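Local structure of pentatricopeptide repeat-containing protein 10, chloroplastic (4M59) at residues His114-Ser117 against Glu123-Leu126; Gly401-Ala406 against Gln435-Thr440; Thr423-Leu428 against Ser446-Lys451. The protein binds single-stranded RNA at two similar intergenic sites of chloroplast transcripts and acts as a barrier to exonucleases, thereby stabilising the messages. The protein carries 4 engineered substitutions. One frame throughout, in Å; residues are numbered along the deposited sequence.

Contact 1. Residues His114-Ser117 against Glu123-Leu126. With nucleotides of chain D.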
loop_
_atom_site.group_PDB
_atom_site.type_symbol
_atom_site.label_atom_id
_atom_site.label_comp_id
_atom_site.label_asym_id
_atom_site.label_seq_id
_atom_site.Cartn_x
_atom_site.Cartn_y
_atom_site.Cartn_z
ATOM N N HIS A 114 21.680 20.560 15.855
ATOM C CA HIS A 114 21.202 19.452 15.085
ATOM C C HIS A 114 19.728 19.291 15.313
ATOM O O HIS A 114 19.002 18.888 14.430
ATOM C CB HIS A 114 21.915 18.188 15.495
ATOM C CG HIS A 114 21.353 16.962 14.868
ATOM N ND1 HIS A 114 20.912 15.889 15.603
ATOM C CD2 HIS A 114 21.151 16.645 13.569
ATOM C CE1 HIS A 114 20.464 14.958 14.786
ATOM N NE2 HIS A 114 20.599 15.390 13.547
ATOM N N ALA A 115 19.293 19.620 16.519
ATOM C CA ALA A 115 17.890 19.524 16.858
ATOM C C ALA A 115 17.092 20.577 16.130
ATOM O O ALA A 115 15.956 20.355 15.756
ATOM C CB ALA A 115 17.710 19.671 18.338
ATOM N N LEU A 116 17.698 21.734 15.927
ATOM C CA LEU A 116 17.055 22.799 15.193
ATOM C C LEU A 116 17.053 22.494 13.723
ATOM O O LEU A 116 16.227 22.996 12.978
ATOM C CB LEU A 116 17.788 24.103 15.421
ATOM C CG LEU A 116 17.661 24.714 16.798
ATOM C CD1 LEU A 116 18.479 25.957 16.837
ATOM C CD2 LEU A 116 16.232 25.034 17.003
ATOM N N SER A 117 17.995 21.677 13.303
ATOM C CA SER A 117 18.138 21.346 11.911
ATOM C C SER A 117 17.103 20.320 11.536
ATOM O O SER A 117 16.647 20.272 10.409
ATOM C CB SER A 117 19.539 20.804 11.654
ATOM O OG SER A 117 19.804 20.684 10.276
ATOM N N GLU A 123 17.084 28.951 9.843
ATOM C CA GLU A 123 17.348 30.357 10.117
ATOM C C GLU A 123 17.624 30.592 11.596
ATOM O O GLU A 123 18.272 31.569 11.966
ATOM C CB GLU A 123 16.176 31.222 9.657
ATOM C CG GLU A 123 15.847 31.089 8.179
ATOM C CD GLU A 123 16.842 31.818 7.296
ATOM O OE1 GLU A 123 16.568 31.964 6.085
ATOM O OE2 GLU A 123 17.898 32.240 7.809
ATOM N N ARG A 124 17.131 29.688 12.436
ATOM C CA ARG A 124 17.320 29.795 13.874
ATOM C C ARG A 124 18.627 29.142 14.301
ATOM O O ARG A 124 19.278 29.586 15.243
ATOM C CB ARG A 124 16.149 29.150 14.616
ATOM C CG ARG A 124 15.795 29.828 15.930
ATOM C CD ARG A 124 16.525 29.186 17.096
ATOM N NE ARG A 124 17.510 30.084 17.684
ATOM C CZ ARG A 124 17.282 30.855 18.743
ATOM N NH1 ARG A 124 16.098 30.835 19.335
ATOM N NH2 ARG A 124 18.238 31.643 19.208
ATOM N N ALA A 125 19.004 28.076 13.601
ATOM C CA ALA A 125 20.232 27.354 13.904
ATOM C C ALA A 125 21.444 28.235 13.628
ATOM O O ALA A 125 22.426 28.204 14.365
ATOM C CB ALA A 125 20.306 26.074 13.087
ATOM N N LEU A 126 21.368 29.016 12.559
ATOM C CA LEU A 126 22.449 29.913 12.191
ATOM C C LEU A 126 22.607 31.023 13.217
ATOM O O LEU A 126 23.712 31.494 13.479
ATOM C CB LEU A 126 22.202 30.510 10.805
ATOM C CG LEU A 126 22.180 29.522 9.640
ATOM C CD1 LEU A 126 22.221 30.259 8.313
ATOM C CD2 LEU A 126 23.334 28.538 9.749
ATOM P P U D 2 23.941 12.133 15.839
ATOM O OP1 U D 2 22.563 11.813 15.379
ATOM O OP2 U D 2 24.916 11.037 16.044
ATOM O "O5'" U D 2 24.563 13.168 14.798
ATOM C "C5'" U D 2 23.927 14.409 14.527
ATOM C "C4'" U D 2 24.572 15.106 13.356
ATOM O "O4'" U D 2 25.969 15.360 13.645
ATOM C "C3'" U D 2 24.600 14.312 12.058
ATOM O "O3'" U D 2 23.372 14.390 11.353
ATOM C "C2'" U D 2 25.790 14.911 11.314
ATOM O "O2'" U D 2 25.427 16.123 10.670
ATOM C "C1'" U D 2 26.742 15.240 12.468
ATOM N N1 U D 2 27.770 14.193 12.684
ATOM C C2 U D 2 29.021 14.374 12.120
ATOM O O2 U D 2 29.316 15.348 11.449
ATOM N N3 U D 2 29.930 13.370 12.364
ATOM C C4 U D 2 29.716 12.229 13.103
ATOM O O4 U D 2 30.625 11.410 13.239
ATOM C C5 U D 2 28.404 12.112 13.654
ATOM C C6 U D 2 27.500 13.073 13.436
#
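Leu116 meets Ala125 and Arg124 across the turn between helices 106-117 and 122-132, and its side chain can be followed outward atom by atom. CB lies 4.0 Å from Ala125 CB, a methyl-to-methylene contact close to the point where the backbones draw nearest, the CA atoms of Leu116 and Ala125 being 5.7 Å apart. Beyond CB the chain takes CG anti to the carbonyl carbon (chi1 -71°), which carries the branch toward the second helix. At the tip CD1 does most of the touching: it sits 3.7 Å from Ala125 CA and 3.8 Å from Arg124 CD. Across the contact CD2 meets the same methylene, Arg124 CD, more loosely at 4.2 Å. The Arg124 chain, bent at chi2 and chi3, crosses Leu116 at a slant, offering its aliphatic part to the leucine. The two segments belong to the antiparallel helical hairpin of a repeat predicted as PPR 2, their closeness consistent with the small Ala125 side chain; Leu93 of helix 86-95 touches both Leu116 and Arg124. On helix 106-117, His114 points away from this interface and faces the RNA. Its ring lies under the ribose of U2 of chain D, whose C5' stands 3.4 Å above the ring plane, over the centre. Were this ring cut back to an alanine, the uridine sugar would probably lose the flat surface beneath it and His86 its ring partner. The first torsion of His114 (chi1 172°) swings the imidazole away from the backbone N, bringing CE1 to 3.5 Å from C5' of U2 of chain D.

Contact 2. Residues Gly401-Ala406 against Gln435-Thr440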
loop_
_atom_site.group_PDB
_atom_site.type_symbol
_atom_site.label_atom_id
_atom_site.label_comp_id
_atom_site.label_asym_id
_atom_site.label_seq_id
_atom_site.Cartn_x
_atom_site.Cartn_y
_atom_site.Cartn_z
ATOM N N GLY A 401 -11.539 -16.990 -8.262
ATOM C CA GLY A 401 -12.962 -17.192 -8.292
ATOM C C GLY A 401 -13.337 -18.548 -8.812
ATOM O O GLY A 401 -14.479 -18.782 -9.157
ATOM N N SER A 402 -12.377 -19.451 -8.867
ATOM C CA SER A 402 -12.690 -20.786 -9.317
ATOM C C SER A 402 -13.328 -21.548 -8.201
ATOM O O SER A 402 -12.707 -22.412 -7.615
ATOM C CB SER A 402 -11.455 -21.525 -9.772
ATOM O OG SER A 402 -11.817 -22.811 -10.228
ATOM N N ARG A 403 -14.576 -21.219 -7.920
ATOM C CA ARG A 403 -15.304 -21.850 -6.850
ATOM C C ARG A 403 -15.234 -23.339 -6.974
ATOM O O ARG A 403 -15.018 -24.044 -6.009
ATOM C CB ARG A 403 -16.759 -21.414 -6.865
ATOM C CG ARG A 403 -17.627 -22.375 -6.128
ATOM C CD ARG A 403 -19.011 -21.882 -5.923
ATOM N NE ARG A 403 -19.788 -22.885 -5.217
ATOM C CZ ARG A 403 -21.012 -22.695 -4.763
ATOM N NH1 ARG A 403 -21.608 -21.534 -4.929
ATOM N NH2 ARG A 403 -21.631 -23.676 -4.137
ATOM N N THR A 404 -15.396 -23.812 -8.191
ATOM C CA THR A 404 -15.434 -25.227 -8.452
ATOM C C THR A 404 -14.166 -25.924 -8.004
ATOM O O THR A 404 -14.225 -26.982 -7.396
ATOM C CB THR A 404 -15.666 -25.453 -9.931
ATOM O OG1 THR A 404 -16.879 -24.806 -10.305
ATOM C CG2 THR A 404 -15.781 -26.910 -10.224
ATOM N N ASN A 405 -13.022 -25.318 -8.282
ATOM C CA ASN A 405 -11.746 -25.946 -7.982
ATOM C C ASN A 405 -11.294 -25.780 -6.552
ATOM O O ASN A 405 -10.569 -26.606 -6.028
ATOM C CB ASN A 405 -10.680 -25.435 -8.927
ATOM C CG ASN A 405 -10.795 -26.021 -10.289
ATOM O OD1 ASN A 405 -10.932 -27.224 -10.445
ATOM N ND2 ASN A 405 -10.749 -25.173 -11.289
ATOM N N ALA A 406 -11.726 -24.708 -5.920
ATOM C CA ALA A 406 -11.449 -24.519 -4.516
ATOM C C ALA A 406 -12.065 -25.640 -3.708
ATOM O O ALA A 406 -11.421 -26.240 -2.869
ATOM C CB ALA A 406 -11.986 -23.214 -4.066
ATOM N N GLN A 435 -20.112 -14.490 -5.519
ATOM C CA GLN A 435 -21.244 -15.107 -6.152
ATOM C C GLN A 435 -22.540 -14.778 -5.449
ATOM O O GLN A 435 -23.590 -14.845 -6.033
ATOM C CB GLN A 435 -21.038 -16.600 -6.182
ATOM C CG GLN A 435 -20.076 -17.041 -7.181
ATOM C CD GLN A 435 -19.935 -18.485 -7.144
ATOM O OE1 GLN A 435 -20.344 -19.111 -6.200
ATOM N NE2 GLN A 435 -19.364 -19.045 -8.164
ATOM N N GLY A 436 -22.461 -14.408 -4.190
ATOM C CA GLY A 436 -23.633 -14.079 -3.412
ATOM C C GLY A 436 -24.234 -15.332 -2.829
ATOM O O GLY A 436 -25.180 -15.273 -2.067
ATOM N N ASP A 437 -23.664 -16.467 -3.187
ATOM C CA ASP A 437 -24.185 -17.752 -2.772
ATOM C C ASP A 437 -24.142 -17.891 -1.268
ATOM O O ASP A 437 -23.344 -18.639 -0.729
ATOM C CB ASP A 437 -23.364 -18.854 -3.411
ATOM C CG ASP A 437 -24.073 -20.163 -3.415
ATOM O OD1 ASP A 437 -24.541 -20.591 -2.350
ATOM O OD2 ASP A 437 -24.167 -20.768 -4.496
ATOM N N TRP A 438 -25.022 -17.170 -0.591
ATOM C CA TRP A 438 -25.015 -17.116 0.856
ATOM C C TRP A 438 -25.553 -18.366 1.490
ATOM O O TRP A 438 -25.237 -18.672 2.620
ATOM C CB TRP A 438 -25.842 -15.942 1.319
ATOM C CG TRP A 438 -27.213 -15.951 0.775
ATOM C CD1 TRP A 438 -27.657 -15.300 -0.325
ATOM C CD2 TRP A 438 -28.332 -16.646 1.312
ATOM N NE1 TRP A 438 -28.988 -15.542 -0.511
ATOM C CE2 TRP A 438 -29.426 -16.368 0.486
ATOM C CE3 TRP A 438 -28.519 -17.468 2.419
ATOM C CZ2 TRP A 438 -30.678 -16.889 0.725
ATOM C CZ3 TRP A 438 -29.756 -17.990 2.649
ATOM C CH2 TRP A 438 -30.823 -17.698 1.809
ATOM N N SER A 439 -26.399 -19.071 0.769
ATOM C CA SER A 439 -27.004 -20.259 1.305
ATOM C C SER A 439 -25.908 -21.239 1.640
ATOM O O SER A 439 -25.919 -21.882 2.673
ATOM C CB SER A 439 -27.973 -20.849 0.297
ATOM O OG SER A 439 -28.818 -21.807 0.893
ATOM N N THR A 440 -24.935 -21.330 0.759
ATOM C CA THR A 440 -23.825 -22.207 1.013
ATOM C C THR A 440 -22.949 -21.565 2.054
ATOM O O THR A 440 -22.295 -22.240 2.832
ATOM C CB THR A 440 -23.004 -22.430 -0.242
ATOM O OG1 THR A 440 -23.880 -22.549 -1.367
ATOM C CG2 THR A 440 -22.186 -23.679 -0.108
#
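Arg403 reaches from the start of helix 403-413 to the junction of helices 422-435 and 438-449, where Gln435, ending the first, and Asp437, in the turn, grip one nitrogen of its guanidinium. The close part centres on NH1. It donates to Gln435 OE1 at 3.0 Å in a nearly straight bond (N-H...O 172°), and to Asp437 OD2 at 2.7 Å as part of a salt bridge. Both acceptors lie at the edge of the guanidinium, in its plane, yet they receive it differently: Gln435 OE1 takes NH1 only slightly tilted from its carbonyl plane, whereas Asp437 OD2 is met from above the carboxylate plane (67° out of it). The arginine chain runs extended from CG to NE and crosses the glutamine at about a right angle; Arg403 CD lies 3.1 Å from Gln435 OE1. The looser side lies at NH2, whose nearest atom across the contact is Thr440 OG1 at 3.7 Å, too far for a bond. Gly401 and Gly436 each leave a helix with positive phi, and Ser402 and Asp437 follow at N-cap positions, the Asn405 N bond to Ser402 OG being weak. Val431 and Leu432 of helix 422-435 pack against Arg403, as does Asp87 of the second subunit. This is a link between successive pentatricopeptide repeats, predicted as PPR 10 and PPR 11. Since Glu53 of the second subunit brings a like charge close to Asp437 OD2, the positive guanidinium probably eases the crowding of negative charge, and the two bonds on NH1 are likely to limit how it can turn.

Contact 3. Residues Thr423-Leu428 against Ser446-Lys451; sequences TTYNAL and SKMRTK
The Tyr425 and Met448 side chains run antiparallel alongside one another. CB of Met448 lies over one face of the phenol ring, and the sulfur continues back to the base of the tyrosine, with Met448 SD 3.8 Å from Tyr425 CB. Measured to the ring centroid the sulfur is 5.1 Å away and 47° off the normal, an oblique Met-aromatic contact. The methionine gets there with CG anti to the backbone N (chi1 -172°), while its chain bends at chi3. Two lysines gather beyond the hydroxyl. Lys451 crosses the tyrosine at about a right angle, bringing its CD to 3.9 Å from Tyr425 OH; Lys447 passes at a slant, its NZ 4.2 Å from the same oxygen. Neither ammonium bonds to the hydroxyl directly. Instead a water at the ring edge, in its plane, lies 2.6 Å from Tyr425 OH and takes a weak bond from Lys451 NZ, so the hydroxyl is linked weakly through this water to Lys451, near two probably positive ammonium groups. Buried carbon at the base thus gives way to charge at the tip. On the same chain Tyr410 and Pro420 also pack on Tyr425, and Phe453 on Met448. Tyr425 and Met448 join the two antiparallel helices, 422-435 and 438-449, of the repeat predicted as PPR 11, the helical hairpin that is the unit of the pentatricopeptide fold.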
loop_
_atom_site.group_PDB
_atom_site.type_symbol
_atom_site.label_atom_id
_atom_site.label_comp_id
_atom_site.label_asym_id
_atom_site.label_seq_id
_atom_site.Cartn_x
_atom_site.Cartn_y
_atom_site.Cartn_z
ATOM N N THR A 423 -8.900 -20.273 8.311
ATOM C CA THR A 423 -8.449 -19.725 7.047
ATOM C C THR A 423 -9.022 -20.539 5.898
ATOM O O THR A 423 -9.466 -20.003 4.887
ATOM C CB THR A 423 -6.918 -19.696 6.973
ATOM O OG1 THR A 423 -6.508 -19.616 5.607
ATOM C CG2 THR A 423 -6.338 -20.934 7.589
ATOM N N THR A 424 -9.034 -21.846 6.091
ATOM C CA THR A 424 -9.575 -22.788 5.140
ATOM C C THR A 424 -11.045 -22.539 4.862
ATOM O O THR A 424 -11.506 -22.744 3.754
ATOM C CB THR A 424 -9.426 -24.197 5.670
ATOM O OG1 THR A 424 -8.078 -24.399 6.089
ATOM C CG2 THR A 424 -9.771 -25.190 4.610
ATOM N N TYR A 425 -11.764 -22.041 5.865
ATOM C CA TYR A 425 -13.169 -21.796 5.681
ATOM C C TYR A 425 -13.381 -20.408 5.223
ATOM O O TYR A 425 -14.390 -20.087 4.661
ATOM C CB TYR A 425 -13.925 -22.012 6.969
ATOM C CG TYR A 425 -13.977 -23.427 7.384
ATOM C CD1 TYR A 425 -14.831 -24.298 6.807
ATOM C CD2 TYR A 425 -13.183 -23.884 8.353
ATOM C CE1 TYR A 425 -14.866 -25.577 7.183
ATOM C CE2 TYR A 425 -13.205 -25.150 8.723
ATOM C CZ TYR A 425 -14.046 -25.996 8.140
ATOM O OH TYR A 425 -14.057 -27.287 8.540
ATOM N N ASN A 426 -12.373 -19.605 5.430
ATOM C CA ASN A 426 -12.462 -18.242 5.035
ATOM C C ASN A 426 -12.205 -18.066 3.564
ATOM O O ASN A 426 -12.827 -17.250 2.906
ATOM C CB ASN A 426 -11.452 -17.459 5.832
ATOM C CG ASN A 426 -12.057 -16.727 6.976
ATOM O OD1 ASN A 426 -13.256 -16.534 7.047
ATOM N ND2 ASN A 426 -11.219 -16.286 7.879
ATOM N N ALA A 427 -11.252 -18.825 3.058
ATOM C CA ALA A 427 -10.950 -18.824 1.650
ATOM C C ALA A 427 -12.228 -19.135 0.912
ATOM O O ALA A 427 -12.655 -18.400 0.035
ATOM C CB ALA A 427 -9.915 -19.859 1.350
ATOM N N LEU A 428 -12.851 -20.228 1.312
ATOM C CA LEU A 428 -14.075 -20.671 0.700
ATOM C C LEU A 428 -15.161 -19.618 0.733
ATOM O O LEU A 428 -15.858 -19.418 -0.243
ATOM C CB LEU A 428 -14.558 -21.935 1.388
ATOM C CG LEU A 428 -13.632 -23.136 1.315
ATOM C CD1 LEU A 428 -14.233 -24.279 2.066
ATOM C CD2 LEU A 428 -13.445 -23.513 -0.102
ATOM N N SER A 446 -21.709 -22.728 9.903
ATOM C CA SER A 446 -22.195 -23.682 10.870
ATOM C C SER A 446 -21.199 -24.814 10.964
ATOM O O SER A 446 -20.860 -25.256 12.053
ATOM C CB SER A 446 -23.551 -24.220 10.439
ATOM O OG SER A 446 -23.411 -25.166 9.404
ATOM N N LYS A 447 -20.706 -25.265 9.829
ATOM C CA LYS A 447 -19.761 -26.357 9.833
ATOM C C LYS A 447 -18.534 -25.897 10.540
ATOM O O LYS A 447 -17.910 -26.645 11.243
ATOM C CB LYS A 447 -19.387 -26.740 8.416
ATOM C CG LYS A 447 -18.429 -27.880 8.317
ATOM C CD LYS A 447 -19.133 -29.172 8.526
ATOM C CE LYS A 447 -18.234 -30.325 8.213
ATOM N NZ LYS A 447 -17.004 -30.236 9.012
ATOM N N MET A 448 -18.182 -24.634 10.334
ATOM C CA MET A 448 -17.054 -24.037 11.026
ATOM C C MET A 448 -17.314 -24.120 12.522
ATOM O O MET A 448 -16.416 -24.402 13.314
ATOM C CB MET A 448 -16.891 -22.581 10.599
ATOM C CG MET A 448 -15.625 -21.910 11.102
ATOM S SD MET A 448 -15.225 -20.417 10.177
ATOM C CE MET A 448 -16.844 -19.900 9.616
ATOM N N ARG A 449 -18.566 -23.875 12.893
ATOM C CA ARG A 449 -19.002 -23.944 14.281
ATOM C C ARG A 449 -19.009 -25.358 14.844
ATOM O O ARG A 449 -18.694 -25.564 16.018
ATOM C CB ARG A 449 -20.390 -23.315 14.434
ATOM C CG ARG A 449 -20.373 -21.798 14.534
ATOM C CD ARG A 449 -21.764 -21.257 14.823
ATOM N NE ARG A 449 -22.036 -20.026 14.085
ATOM C CZ ARG A 449 -21.553 -18.835 14.416
ATOM N NH1 ARG A 449 -20.767 -18.707 15.477
ATOM N NH2 ARG A 449 -21.852 -17.769 13.686
ATOM N N THR A 450 -19.375 -26.340 14.023
ATOM C CA THR A 450 -19.503 -27.696 14.517
ATOM C C THR A 450 -18.165 -28.387 14.559
ATOM O O THR A 450 -18.088 -29.574 14.837
ATOM C CB THR A 450 -20.452 -28.534 13.667
ATOM O OG1 THR A 450 -19.953 -28.619 12.333
ATOM C CG2 THR A 450 -21.818 -27.899 13.635
ATOM N N LYS A 451 -17.106 -27.635 14.292
ATOM C CA LYS A 451 -15.754 -28.178 14.309
ATOM C C LYS A 451 -14.918 -27.549 15.419
ATOM O O LYS A 451 -13.721 -27.819 15.531
ATOM C CB LYS A 451 -15.076 -27.966 12.954
ATOM C CG LYS A 451 -14.828 -29.253 12.179
ATOM C CD LYS A 451 -15.942 -29.519 11.182
ATOM C CE LYS A 451 -15.792 -30.885 10.535
ATOM N NZ LYS A 451 -14.364 -31.296 10.431
HETATM O O HOH W 1 -12.321 -28.517 10.015
#

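In the fold
Contacts 2 and 3 are neighbours, their centres 14 Å apart, and Ala406 CB touches Leu428 CD2 at 4.2 Å. Both use helix 438-449, contact 2 at its start and contact 3 at its end; contact 3 lies within one predicted repeat, whereas contact 2 joins that repeat to the one before. Contact 1 lies on the other side of the chain's centre, 62 Å from contact 2 and 59 Å from contact 3, centre to centre. It holds a histidine that touches the RNA, while the nearest atoms of contacts 2 and 3 stay about 6 and 10 Å from the nucleic acid. Contacts 1 and 2 also meet the second subunit.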